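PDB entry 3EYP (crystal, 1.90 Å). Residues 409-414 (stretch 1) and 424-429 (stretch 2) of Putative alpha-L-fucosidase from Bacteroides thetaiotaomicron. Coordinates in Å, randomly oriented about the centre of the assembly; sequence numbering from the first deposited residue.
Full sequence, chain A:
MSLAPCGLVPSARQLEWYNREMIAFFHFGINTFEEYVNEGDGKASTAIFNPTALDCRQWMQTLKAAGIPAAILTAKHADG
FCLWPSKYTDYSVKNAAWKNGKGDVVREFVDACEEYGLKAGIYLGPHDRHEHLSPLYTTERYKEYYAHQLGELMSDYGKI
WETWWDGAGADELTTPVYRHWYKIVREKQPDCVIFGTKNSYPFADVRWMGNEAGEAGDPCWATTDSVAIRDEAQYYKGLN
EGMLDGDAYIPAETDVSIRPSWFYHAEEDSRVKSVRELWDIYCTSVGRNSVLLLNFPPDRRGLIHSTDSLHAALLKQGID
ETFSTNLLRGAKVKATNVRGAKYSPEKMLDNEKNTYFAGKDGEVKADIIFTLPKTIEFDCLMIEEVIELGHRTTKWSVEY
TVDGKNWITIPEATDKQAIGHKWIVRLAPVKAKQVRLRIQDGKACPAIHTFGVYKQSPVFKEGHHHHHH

Stretch 1 409-414: TIPEAT
Stretch 2 424-429: IVRLAP

A single carboxylate can serve as the polar link between two stretches of chain, and the contact between residues 409-414 and 424-429 of this putative alpha-L-fucosidase is a compact example. No backbone-to-backbone hydrogen bond joins the two stretches; the one direct hydrogen bond runs from Ala 428 N to Glu 412 OE2, 3.0 Å long and nearly straight at 164°. Glu 412 reaches it by folding its side chain, with chi1 m (-53°), chi2 p (88°) and chi3 -25°, so that OE2 also lies 3.3 Å from Leu 427 CA. The other carboxylate oxygen is used too: a water donates to Glu 412 OE1 (3.3 Å) and to Ala 428 O (3.0 Å), so the carboxylate engages both the amide and, through water, the carbonyl of Ala 428, where the chain turns a corner.

The backbones set this up. Residues 424-427 are extended, with phi/psi from -108/142 at Ile 424 to -155/148 at Leu 427, whereas the first stretch bends: Pro 411 is at -52/-36, Glu 412 at -86/-8 and Ala 413 at -129/43. Ile 410 O secures the bend, accepting from Ala 413 N (2.9 Å) and Thr 414 OG1 (2.7 Å). Glu 412 CA lies 6.0 Å from Leu 427 CA, and Ala 413 CA 6.7 Å from Val 425 CA, so the two stretches run in roughly opposite directions.

Strand alternation points Val 425 and Leu 427 toward the first stretch and Arg 426 away. Ile 410 (m, t) brings CG2 to 4.0 Å from Leu 427 CB, while Ala 413 CB meets CG1 of Val 425 (chi1 t) at 4.1 Å. Leu 427 has chi1 p (54°) and chi2 at 120°, between wells. These four apolar residues are buried, as suits their hydrocarbon side chains. Glu 412, partly exposed, combines aliphatic packing, CB to Val 425 CG1 at 3.8 Å, with its polar tip. The contact buries 252 Å² in total.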

# COMPACT_ATOMS: atom_id res chain seq x y z
N THR A 409 -21.09 15.70 -19.10
CA THR A 409 -20.51 14.55 -18.44
C THR A 409 -19.00 14.67 -18.50
O THR A 409 -18.46 15.37 -19.34
CB THR A 409 -20.94 13.20 -19.02
OG1 THR A 409 -20.23 12.96 -20.26
CG2 THR A 409 -22.45 13.12 -19.19
N ILE A 410 -18.36 14.00 -17.56
CA ILE A 410 -16.90 13.88 -17.54
C ILE A 410 -16.57 12.44 -17.88
O ILE A 410 -16.88 11.55 -17.12
CB ILE A 410 -16.31 14.24 -16.15
CG1 ILE A 410 -16.63 15.71 -15.80
CG2 ILE A 410 -14.80 14.06 -16.18
CD1 ILE A 410 -16.29 16.12 -14.37
N PRO A 411 -15.98 12.20 -19.06
CA PRO A 411 -15.84 10.85 -19.57
C PRO A 411 -15.22 9.89 -18.62
O PRO A 411 -15.60 8.74 -18.60
CB PRO A 411 -14.92 11.03 -20.77
CG PRO A 411 -15.25 12.40 -21.29
CD PRO A 411 -15.53 13.21 -20.04
N GLU A 412 -14.25 10.38 -17.84
CA GLU A 412 -13.42 9.53 -16.97
C GLU A 412 -14.09 9.31 -15.61
O GLU A 412 -13.64 8.50 -14.77
CB GLU A 412 -12.00 10.16 -16.79
CG GLU A 412 -11.20 10.53 -18.10
CD GLU A 412 -11.51 11.96 -18.62
OE1 GLU A 412 -12.61 12.45 -18.32
OE2 GLU A 412 -10.67 12.61 -19.33
N ALA A 413 -15.18 10.03 -15.39
CA ALA A 413 -15.90 10.00 -14.12
C ALA A 413 -17.37 9.75 -14.28
O ALA A 413 -18.19 10.39 -13.63
CB ALA A 413 -15.67 11.32 -13.32
N THR A 414 -17.67 8.80 -15.16
CA THR A 414 -19.02 8.32 -15.44
C THR A 414 -19.23 6.84 -15.11
O THR A 414 -18.54 5.96 -15.57
CB THR A 414 -19.31 8.54 -16.91
OG1 THR A 414 -19.04 9.91 -17.24
CG2 THR A 414 -20.78 8.17 -17.24
N ILE A 424 -9.29 8.40 -6.95
CA ILE A 424 -8.88 9.59 -7.73
C ILE A 424 -9.24 9.41 -9.16
O ILE A 424 -9.12 8.30 -9.71
CB ILE A 424 -7.33 9.81 -7.63
CG1 ILE A 424 -6.93 10.15 -6.16
CG2 ILE A 424 -6.84 10.87 -8.69
CD1 ILE A 424 -5.41 10.06 -5.89
N VAL A 425 -9.69 10.48 -9.79
CA VAL A 425 -9.91 10.46 -11.23
C VAL A 425 -9.15 11.63 -11.84
O VAL A 425 -9.12 12.73 -11.29
CB VAL A 425 -11.42 10.52 -11.59
CG1 VAL A 425 -11.59 10.89 -13.10
CG2 VAL A 425 -12.08 9.16 -11.27
N ARG A 426 -8.44 11.33 -12.91
CA ARG A 426 -7.79 12.35 -13.70
C ARG A 426 -8.54 12.48 -15.02
O ARG A 426 -9.07 11.49 -15.57
CB ARG A 426 -6.32 12.00 -13.98
CG ARG A 426 -5.42 11.97 -12.76
CD ARG A 426 -4.08 11.55 -13.16
NE ARG A 426 -4.11 10.11 -13.35
CZ ARG A 426 -3.06 9.40 -13.72
NH1 ARG A 426 -1.90 10.02 -13.92
NH2 ARG A 426 -3.19 8.08 -13.85
N LEU A 427 -8.57 13.70 -15.53
CA LEU A 427 -9.49 14.07 -16.60
C LEU A 427 -8.94 15.22 -17.38
O LEU A 427 -8.21 16.05 -16.84
CB LEU A 427 -10.85 14.48 -16.01
CG LEU A 427 -10.90 15.58 -14.92
CD1 LEU A 427 -11.77 16.79 -15.37
CD2 LEU A 427 -11.37 15.04 -13.58
N ALA A 428 -9.27 15.23 -18.67
CA ALA A 428 -8.99 16.39 -19.51
C ALA A 428 -9.59 17.62 -18.83
O ALA A 428 -10.73 17.59 -18.36
CB ALA A 428 -9.52 16.18 -20.96
N PRO A 429 -8.79 18.70 -18.73
CA PRO A 429 -9.14 19.88 -18.01
C PRO A 429 -10.48 20.39 -18.46
O PRO A 429 -10.80 20.36 -19.65
CB PRO A 429 -8.04 20.87 -18.40
CG PRO A 429 -6.90 20.07 -18.81
CD PRO A 429 -7.52 18.86 -19.46
O HOH W 1 -12.85 15.62 -19.05